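Local coordinates for protein cysteine desulfurase (Thermococcus onnurineus, PDB 5B89) that probably catalyses the pyridoxal 5'-phosphate-dependent removal of sulfur from L-cysteine, passing it to a sulfur carrier and releasing L-alanine, at residues L115-I120 and F254-P259; I190-E195 and L340-G345; F349-L354 and G408-L413. One frame throughout, in Å; residues are numbered along the deposited sequence.

Interaction 1 of 3, residues L115-I120 and F254-P259; sequences LGLGHI and FDTFEP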
loop_
_atom_site.group_PDB
_atom_site.type_symbol
_atom_site.label_atom_id
_atom_site.label_comp_id
_atom_site.label_asym_id
_atom_site.label_seq_id
_atom_site.Cartn_x
_atom_site.Cartn_y
_atom_site.Cartn_z
ATOM N N LEU B 115 -2.611 -13.791 -9.217
ATOM C CA LEU B 115 -1.795 -14.670 -8.409
ATOM C C LEU B 115 -2.719 -15.574 -7.652
ATOM O O LEU B 115 -2.373 -16.788 -7.589
ATOM C CB LEU B 115 -0.993 -13.831 -7.430
ATOM C CG LEU B 115 0.164 -13.022 -8.093
ATOM C CD1 LEU B 115 0.748 -12.012 -7.097
ATOM C CD2 LEU B 115 1.292 -13.920 -8.588
ATOM N N GLY B 116 -3.829 -15.116 -7.120
ATOM C CA GLY B 116 -4.704 -15.936 -6.323
ATOM C C GLY B 116 -5.563 -16.940 -7.051
ATOM O O GLY B 116 -6.062 -17.831 -6.435
ATOM N N LEU B 117 -5.707 -16.759 -8.348
ATOM C CA LEU B 117 -6.480 -17.671 -9.159
ATOM C C LEU B 117 -5.619 -18.510 -10.079
ATOM O O LEU B 117 -6.134 -19.308 -10.727
ATOM C CB LEU B 117 -7.499 -16.950 -10.054
ATOM C CG LEU B 117 -8.617 -16.215 -9.336
ATOM C CD1 LEU B 117 -9.507 -15.555 -10.360
ATOM C CD2 LEU B 117 -9.429 -17.148 -8.471
ATOM N N GLY B 118 -4.323 -18.304 -10.108
ATOM C CA GLY B 118 -3.472 -19.032 -11.028
ATOM C C GLY B 118 -3.657 -20.523 -10.990
ATOM O O GLY B 118 -3.630 -21.166 -11.995
ATOM N N HIS B 119 -3.857 -21.016 -9.805
ATOM C CA HIS B 119 -4.007 -22.506 -9.585
ATOM C C HIS B 119 -5.215 -23.078 -10.267
ATOM O O HIS B 119 -5.218 -24.297 -10.512
ATOM C CB HIS B 119 -4.024 -22.790 -8.064
ATOM C CG HIS B 119 -5.242 -22.293 -7.374
ATOM N ND1 HIS B 119 -6.375 -23.023 -7.105
ATOM C CD2 HIS B 119 -5.516 -21.039 -6.939
ATOM C CE1 HIS B 119 -7.270 -22.265 -6.502
ATOM N NE2 HIS B 119 -6.766 -21.052 -6.405
ATOM N N ILE B 120 -6.237 -22.291 -10.665
ATOM C CA ILE B 120 -7.433 -22.861 -11.265
ATOM C C ILE B 120 -7.233 -23.221 -12.739
ATOM O O ILE B 120 -8.069 -23.924 -13.296
ATOM C CB ILE B 120 -8.675 -21.962 -11.144
ATOM C CG1 ILE B 120 -8.676 -20.745 -12.094
ATOM C CG2 ILE B 120 -8.855 -21.504 -9.722
ATOM C CD1 ILE B 120 -10.014 -19.977 -12.148
ATOM N N PHE B 254 -14.483 -17.334 -1.895
ATOM C CA PHE B 254 -13.627 -17.441 -0.670
ATOM C C PHE B 254 -12.966 -18.821 -0.560
ATOM O O PHE B 254 -11.907 -18.887 0.008
ATOM C CB PHE B 254 -14.453 -17.133 0.536
ATOM C CG PHE B 254 -14.948 -15.727 0.669
ATOM C CD1 PHE B 254 -14.461 -14.624 -0.111
ATOM C CD2 PHE B 254 -15.891 -15.364 1.625
ATOM C CE1 PHE B 254 -14.892 -13.349 0.172
ATOM C CE2 PHE B 254 -16.330 -14.091 1.854
ATOM C CZ PHE B 254 -15.789 -13.049 1.095
ATOM N N ASP B 255 -13.570 -19.905 -1.078
ATOM C CA ASP B 255 -12.956 -21.287 -0.966
ATOM C C ASP B 255 -12.047 -21.619 -2.146
ATOM O O ASP B 255 -11.586 -22.723 -2.263
ATOM C CB ASP B 255 -14.093 -22.374 -0.911
ATOM C CG ASP B 255 -14.845 -22.389 0.419
ATOM O OD1 ASP B 255 -14.297 -21.886 1.422
ATOM O OD2 ASP B 255 -16.004 -22.876 0.451
ATOM N N THR B 256 -11.837 -20.700 -3.077
ATOM C CA THR B 256 -11.138 -20.942 -4.343
ATOM C C THR B 256 -9.865 -20.013 -4.333
ATOM O O THR B 256 -8.795 -20.387 -4.662
ATOM C CB THR B 256 -12.012 -20.530 -5.575
ATOM O OG1 THR B 256 -13.173 -21.344 -5.606
ATOM C CG2 THR B 256 -11.239 -20.671 -6.934
ATOM N N PHE B 257 -10.053 -18.775 -3.873
ATOM C CA PHE B 257 -9.018 -17.761 -4.058
ATOM C C PHE B 257 -7.910 -17.921 -3.062
ATOM O O PHE B 257 -8.188 -17.760 -1.859
ATOM C CB PHE B 257 -9.691 -16.407 -3.899
ATOM C CG PHE B 257 -8.774 -15.212 -4.183
ATOM C CD1 PHE B 257 -8.367 -14.932 -5.473
ATOM C CD2 PHE B 257 -8.370 -14.397 -3.194
ATOM C CE1 PHE B 257 -7.526 -13.883 -5.714
ATOM C CE2 PHE B 257 -7.530 -13.304 -3.449
ATOM C CZ PHE B 257 -7.101 -13.101 -4.713
ATOM N N GLU B 258 -6.673 -18.148 -3.480
ATOM C CA GLU B 258 -5.564 -18.326 -2.567
ATOM C C GLU B 258 -4.947 -17.011 -2.201
ATOM O O GLU B 258 -4.642 -16.253 -3.064
ATOM C CB GLU B 258 -4.542 -19.171 -3.210
ATOM C CG GLU B 258 -3.444 -19.531 -2.296
ATOM C CD GLU B 258 -2.236 -20.081 -3.005
ATOM O OE1 GLU B 258 -1.178 -19.845 -2.399
ATOM O OE2 GLU B 258 -2.331 -20.688 -4.119
ATOM N N PRO B 259 -4.916 -16.635 -0.925
ATOM C CA PRO B 259 -4.327 -15.337 -0.582
ATOM C C PRO B 259 -2.910 -15.206 -1.029
ATOM O O PRO B 259 -2.044 -15.972 -0.538
ATOM C CB PRO B 259 -4.456 -15.254 0.908
ATOM C CG PRO B 259 -4.802 -16.588 1.378
ATOM C CD PRO B 259 -5.408 -17.376 0.287
#
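The backbone N of E258 donates to G116 O at 3.0 Å, with a nearly straight N-H...O angle of 167°, and this bond ties helix 106-117, near its C-terminal side, to the loop 254-259. A second, weak bond lies three residues farther along: H119 NE2 donates to T256 O at 2.8 Å, but the N-H...O angle is only 124°. T256 O lies at the edge of the imidazole, near its plane. H119 CG sits between the backbone N and the carbonyl carbon (chi1 69°), on the side of T256, and I120 CG2 covers one face of the ring toward its rim. Both segments belong to the large domain of the fold type I architecture of this class-V family, where the loop leads on from strand 245-249 of the seven-stranded sheet. F257 brings its CE1 to 3.5 Å from G116 CA; a beta carbon on G116 would run into this ring. L117 CD2 meets the edge of the phenyl at F257 CD1, 3.9 Å away, the side chains crossing at about a right angle. I120 CG2 packs on T256 CG2 at 3.8 Å. F257 also meets F284 edge-to-face, and E258 packs against R143 of the second subunit.

Interaction 2 of 3, residues I190-E195 and L340-G345; sequences IHEVEE and LKKHAG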
loop_
_atom_site.group_PDB
_atom_site.type_symbol
_atom_site.label_atom_id
_atom_site.label_comp_id
_atom_site.label_asym_id
_atom_site.label_seq_id
_atom_site.Cartn_x
_atom_site.Cartn_y
_atom_site.Cartn_z
ATOM N N ILE B 190 -16.589 4.090 -22.492
ATOM C CA ILE B 190 -17.325 3.342 -21.457
ATOM C C ILE B 190 -17.774 2.059 -22.070
ATOM O O ILE B 190 -18.697 2.097 -22.864
ATOM C CB ILE B 190 -18.497 4.133 -20.850
ATOM C CG1 ILE B 190 -18.052 5.600 -20.391
ATOM C CG2 ILE B 190 -19.109 3.365 -19.646
ATOM C CD1 ILE B 190 -19.184 6.451 -20.025
ATOM N N HIS B 191 -17.219 0.936 -21.681
ATOM C CA HIS B 191 -17.687 -0.331 -22.218
ATOM C C HIS B 191 -18.999 -0.801 -21.622
ATOM O O HIS B 191 -19.397 -0.376 -20.592
ATOM C CB HIS B 191 -16.622 -1.378 -22.000
ATOM C CG HIS B 191 -15.375 -1.130 -22.772
ATOM N ND1 HIS B 191 -14.130 -1.077 -22.199
ATOM C CD2 HIS B 191 -15.189 -0.878 -24.076
ATOM C CE1 HIS B 191 -13.231 -0.839 -23.122
ATOM N NE2 HIS B 191 -13.854 -0.718 -24.267
ATOM N N GLU B 192 -19.671 -1.681 -22.356
ATOM C CA GLU B 192 -20.938 -2.252 -21.938
ATOM C C GLU B 192 -20.675 -3.356 -20.952
ATOM O O GLU B 192 -20.922 -4.480 -21.202
ATOM C CB GLU B 192 -21.705 -2.765 -23.159
ATOM C CG GLU B 192 -21.823 -1.692 -24.236
ATOM C CD GLU B 192 -20.642 -1.637 -25.249
ATOM O OE1 GLU B 192 -19.516 -2.109 -25.013
ATOM O OE2 GLU B 192 -20.884 -1.058 -26.313
ATOM N N VAL B 193 -20.163 -2.960 -19.807
ATOM C CA VAL B 193 -19.786 -3.925 -18.803
ATOM C C VAL B 193 -20.928 -4.821 -18.284
ATOM O O VAL B 193 -20.704 -5.968 -18.032
ATOM C CB VAL B 193 -18.992 -3.279 -17.660
ATOM C CG1 VAL B 193 -18.646 -4.304 -16.621
ATOM C CG2 VAL B 193 -17.708 -2.697 -18.171
ATOM N N GLU B 194 -22.095 -4.278 -18.154
ATOM C CA GLU B 194 -23.186 -5.088 -17.695
ATOM C C GLU B 194 -23.457 -6.210 -18.677
ATOM O O GLU B 194 -23.647 -7.308 -18.299
ATOM C CB GLU B 194 -24.418 -4.243 -17.481
ATOM C CG GLU B 194 -24.250 -3.158 -16.443
ATOM C CD GLU B 194 -25.446 -2.254 -16.440
ATOM O OE1 GLU B 194 -25.247 -1.049 -16.529
ATOM O OE2 GLU B 194 -26.570 -2.789 -16.418
ATOM N N GLU B 195 -23.420 -5.890 -19.951
ATOM C CA GLU B 195 -23.657 -6.898 -20.970
ATOM C C GLU B 195 -22.545 -7.915 -21.055
ATOM O O GLU B 195 -22.817 -9.054 -21.186
ATOM C CB GLU B 195 -23.894 -6.256 -22.319
ATOM C CG GLU B 195 -24.334 -7.243 -23.389
ATOM C CD GLU B 195 -25.622 -8.020 -23.043
ATOM O OE1 GLU B 195 -26.536 -7.485 -22.434
ATOM O OE2 GLU B 195 -25.669 -9.195 -23.385
ATOM N N LEU B 340 -21.359 10.497 -27.256
ATOM C CA LEU B 340 -20.902 10.943 -25.945
ATOM C C LEU B 340 -21.571 10.228 -24.860
ATOM O O LEU B 340 -21.090 10.314 -23.723
ATOM C CB LEU B 340 -20.978 12.492 -25.763
ATOM C CG LEU B 340 -20.116 13.215 -26.823
ATOM C CD1 LEU B 340 -20.205 14.719 -26.547
ATOM C CD2 LEU B 340 -18.687 12.794 -26.949
ATOM N N LYS B 341 -22.704 9.512 -25.032
ATOM C CA LYS B 341 -23.241 8.687 -23.935
ATOM C C LYS B 341 -22.298 7.533 -23.559
ATOM O O LYS B 341 -22.488 6.994 -22.437
ATOM C CB LYS B 341 -24.616 8.116 -24.371
ATOM C CG LYS B 341 -25.714 9.199 -24.450
ATOM C CD LYS B 341 -27.094 8.714 -24.373
ATOM C CE LYS B 341 -28.054 9.895 -24.567
ATOM N NZ LYS B 341 -28.097 10.947 -23.482
ATOM N N LYS B 342 -21.382 7.182 -24.438
ATOM C CA LYS B 342 -20.396 6.132 -24.208
ATOM C C LYS B 342 -18.957 6.713 -24.004
ATOM O O LYS B 342 -17.948 5.997 -24.178
ATOM C CB LYS B 342 -20.321 5.173 -25.517
ATOM C CG LYS B 342 -21.421 4.154 -25.711
ATOM C CD LYS B 342 -20.812 3.075 -26.614
ATOM C CE LYS B 342 -19.578 2.286 -26.049
ATOM N NZ LYS B 342 -19.119 1.160 -26.925
ATOM N N HIS B 343 -18.838 8.027 -23.707
ATOM C CA HIS B 343 -17.554 8.681 -23.581
ATOM C C HIS B 343 -17.473 9.320 -22.186
ATOM O O HIS B 343 -18.264 10.197 -21.811
ATOM C CB HIS B 343 -17.458 9.812 -24.648
ATOM C CG HIS B 343 -16.075 10.183 -25.035
ATOM N ND1 HIS B 343 -15.059 10.609 -24.162
ATOM C CD2 HIS B 343 -15.463 10.150 -26.256
ATOM C CE1 HIS B 343 -13.934 10.841 -24.842
ATOM N NE2 HIS B 343 -14.162 10.528 -26.097
ATOM N N ALA B 344 -16.502 8.863 -21.431
ATOM C CA ALA B 344 -16.307 9.350 -20.100
ATOM C C ALA B 344 -15.599 10.688 -20.095
ATOM O O ALA B 344 -15.401 11.241 -21.101
ATOM C CB ALA B 344 -15.544 8.333 -19.299
ATOM N N GLY B 345 -15.257 11.181 -18.922
ATOM C CA GLY B 345 -14.628 12.480 -18.792
ATOM C C GLY B 345 -13.175 12.532 -19.116
ATOM O O GLY B 345 -12.394 12.958 -18.344
#
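The backbones meet where I190 N donates to K342 O at 2.9 Å, almost straight at the hydrogen but with the donor 47° out of the carbonyl plane. A backbone bond between A344 and G188 adds a second tie between the two chains, which run locally in opposite directions. The contact links a connection of the large, pyridoxal phosphate-binding domain of the fold type I family to the loop leading into strand 346-349 of the smaller C-terminal sheet. The connection belongs to the beta-alpha-beta crossover from strand 177-181 through helix 193-203 to strand 206-210. I190 is the apolar side of the contact: its CG1 lies 3.9 Å from A344 CB, and its CD1 rests over the backbone between H343 and A344. The charged side is the salt bridge from K342 NZ to E192 OE2, 2.9 Å long, with the ammonium coming in from above the carboxylate plane. Both chains bend to meet: E192 turns at chi2, while K342 turns at chi3 (62°), which swings CE to 3.3 Å from I190 O. E192 is also the centre of an inverse gamma turn and holds the N-cap position of helix 193-203. An alanine here would probably leave the K342 ammonium without its carboxylate mate and the end of that lysine freer to turn. K342 also touches N162, and H191 bonds through ND1 to Q181 O. Next to the paired backbone, the imidazole of H343 braces its own loop: ND1 donates to A344 O at 3.1 Å, with the acceptor only 3° out of the ring plane.

Interaction 3 of 3, residues F349-L354 and G408-L413; sequences FNVPGL and GVMEEL
M410 and F349 form the Met-aromatic part of this contact, with M410 SD 5.2 Å from the centroid of the F349 ring. The sulfur lies obliquely, 64° off the ring normal. The methionine chain folds at both chi2 and chi3, and its methyl does most of the touching: M410 CE is 3.7 Å from F349 CE2. The remaining contacts are apolar. The same M410 CE comes to 3.6 Å from V351 CG2, so one methyl bridges an aromatic carbon and a branched side chain. One helical turn later, L413 CD2 meets two partners on one side, 3.6 Å from L354 CD1 and 4.0 Å from V351 CG1. L413 and L354 lie alongside one another, running in opposite senses. V351 thus offers one methyl to each helix residue, its CG1 being anti to the backbone N (chi1 179°). No hydrogen bond crosses between the segments; within the loop, L354 N bonds to V351 O at 3.1 Å and closes a type II beta turn with G353 at its third position. The contact lays helix 400-415 against the end of strand 346-349 and the turn after it; F349 pairs through its backbone with V390 of strand 389-393, while helix 356-365 supplies V359 against both V351 and L354.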
loop_
_atom_site.group_PDB
_atom_site.type_symbol
_atom_site.label_atom_id
_atom_site.label_comp_id
_atom_site.label_asym_id
_atom_site.label_seq_id
_atom_site.Cartn_x
_atom_site.Cartn_y
_atom_site.Cartn_z
ATOM N N PHE B 349 -6.399 13.759 -27.548
ATOM C CA PHE B 349 -6.290 14.459 -28.804
ATOM C C PHE B 349 -4.834 14.621 -29.191
ATOM O O PHE B 349 -3.946 14.296 -28.461
ATOM C CB PHE B 349 -6.966 15.844 -28.735
ATOM C CG PHE B 349 -6.390 16.776 -27.705
ATOM C CD1 PHE B 349 -6.767 16.683 -26.414
ATOM C CD2 PHE B 349 -5.530 17.792 -28.059
ATOM C CE1 PHE B 349 -6.253 17.514 -25.469
ATOM C CE2 PHE B 349 -5.015 18.635 -27.119
ATOM C CZ PHE B 349 -5.380 18.507 -25.821
ATOM N N ASN B 350 -4.654 15.126 -30.402
ATOM C CA ASN B 350 -3.330 15.441 -30.907
ATOM C C ASN B 350 -3.401 16.668 -31.804
ATOM O O ASN B 350 -4.375 16.936 -32.392
ATOM C CB ASN B 350 -2.690 14.306 -31.710
ATOM C CG ASN B 350 -1.874 13.365 -30.865
ATOM O OD1 ASN B 350 -1.051 13.754 -30.107
ATOM N ND2 ASN B 350 -2.111 12.115 -31.039
ATOM N N VAL B 351 -2.303 17.378 -31.860
ATOM C CA VAL B 351 -2.172 18.523 -32.754
ATOM C C VAL B 351 -1.226 18.118 -33.882
ATOM O O VAL B 351 -0.124 17.794 -33.623
ATOM C CB VAL B 351 -1.636 19.774 -32.055
ATOM C CG1 VAL B 351 -1.508 20.906 -33.068
ATOM C CG2 VAL B 351 -2.551 20.190 -30.923
ATOM N N PRO B 352 -1.719 18.104 -35.113
ATOM C CA PRO B 352 -0.874 17.671 -36.275
ATOM C C PRO B 352 0.375 18.507 -36.367
ATOM O O PRO B 352 0.305 19.729 -36.190
ATOM C CB PRO B 352 -1.777 17.921 -37.447
ATOM C CG PRO B 352 -3.143 17.801 -36.918
ATOM C CD PRO B 352 -3.067 18.484 -35.541
ATOM N N GLY B 353 1.521 17.848 -36.481
ATOM C CA GLY B 353 2.792 18.566 -36.469
ATOM C C GLY B 353 3.550 18.731 -35.178
ATOM O O GLY B 353 4.699 19.134 -35.206
ATOM N N LEU B 354 2.929 18.402 -34.035
ATOM C CA LEU B 354 3.472 18.630 -32.728
ATOM C C LEU B 354 3.404 17.360 -31.873
ATOM O O LEU B 354 2.386 16.699 -31.837
ATOM C CB LEU B 354 2.659 19.711 -32.001
ATOM C CG LEU B 354 2.827 21.139 -32.470
ATOM C CD1 LEU B 354 2.093 22.009 -31.439
ATOM C CD2 LEU B 354 4.290 21.556 -32.541
ATOM N N GLY B 408 -9.357 28.481 -25.801
ATOM C CA GLY B 408 -8.660 29.707 -26.201
ATOM C C GLY B 408 -7.187 29.552 -26.325
ATOM O O GLY B 408 -6.553 30.001 -27.293
ATOM N N VAL B 409 -6.563 28.776 -25.388
ATOM C CA VAL B 409 -5.194 28.476 -25.533
ATOM C C VAL B 409 -4.841 27.528 -26.689
ATOM O O VAL B 409 -3.905 27.723 -27.412
ATOM C CB VAL B 409 -4.562 27.913 -24.181
ATOM C CG1 VAL B 409 -3.121 27.462 -24.329
ATOM C CG2 VAL B 409 -4.788 28.868 -23.087
ATOM N N MET B 410 -5.691 26.517 -26.926
ATOM C CA MET B 410 -5.552 25.650 -28.057
ATOM C C MET B 410 -5.667 26.411 -29.411
ATOM O O MET B 410 -4.941 26.091 -30.339
ATOM C CB MET B 410 -6.562 24.506 -28.044
ATOM C CG MET B 410 -6.284 23.445 -26.984
ATOM S SD MET B 410 -4.702 22.663 -27.088
ATOM C CE MET B 410 -4.713 21.943 -28.701
ATOM N N GLU B 411 -6.542 27.402 -29.399
ATOM C CA GLU B 411 -6.748 28.214 -30.623
ATOM C C GLU B 411 -5.473 29.008 -30.953
ATOM O O GLU B 411 -5.018 28.961 -32.062
ATOM C CB GLU B 411 -7.962 29.078 -30.410
ATOM C CG GLU B 411 -8.294 29.972 -31.616
ATOM C CD GLU B 411 -9.540 30.790 -31.431
ATOM O OE1 GLU B 411 -10.525 30.353 -30.731
ATOM O OE2 GLU B 411 -9.542 31.935 -32.010
ATOM N N GLU B 412 -4.881 29.628 -29.928
ATOM C CA GLU B 412 -3.653 30.349 -30.093
ATOM C C GLU B 412 -2.534 29.403 -30.528
ATOM O O GLU B 412 -1.812 29.713 -31.515
ATOM C CB GLU B 412 -3.387 31.076 -28.796
ATOM C CG GLU B 412 -2.096 31.872 -28.551
ATOM C CD GLU B 412 -2.169 32.672 -27.207
ATOM O OE1 GLU B 412 -2.994 32.299 -26.315
ATOM O OE2 GLU B 412 -1.422 33.676 -27.038
ATOM N N LEU B 413 -2.443 28.196 -29.949
ATOM C CA LEU B 413 -1.466 27.266 -30.359
ATOM C C LEU B 413 -1.578 26.889 -31.796
ATOM O O LEU B 413 -0.600 26.845 -32.469
ATOM C CB LEU B 413 -1.549 26.026 -29.447
ATOM C CG LEU B 413 -0.569 24.903 -29.575
ATOM C CD1 LEU B 413 -0.772 24.048 -28.333
ATOM C CD2 LEU B 413 -0.772 24.039 -30.759
#

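Overall arrangement
Interaction 2 lies nearest the catalytic centre: the side chain of A344 is about 7 Å from that of Q213, a pyridoxal phosphate-binding residue, about 10 Å from the bound cofactor and about 12 Å from the bound alanine. Interactions 1 and 3 lie away from the annotated sites, on opposite sides of the chain's centre, their own centres 49 Å apart. Interaction 1 is within the large domain and near the second subunit; interaction 3 is within the smaller C-terminal part. Interaction 2 joins these two parts, with centres about 30 Å from interaction 1 and 27 Å from interaction 3. Strand 346-349 leads directly from its loop 340-345 into interaction 3.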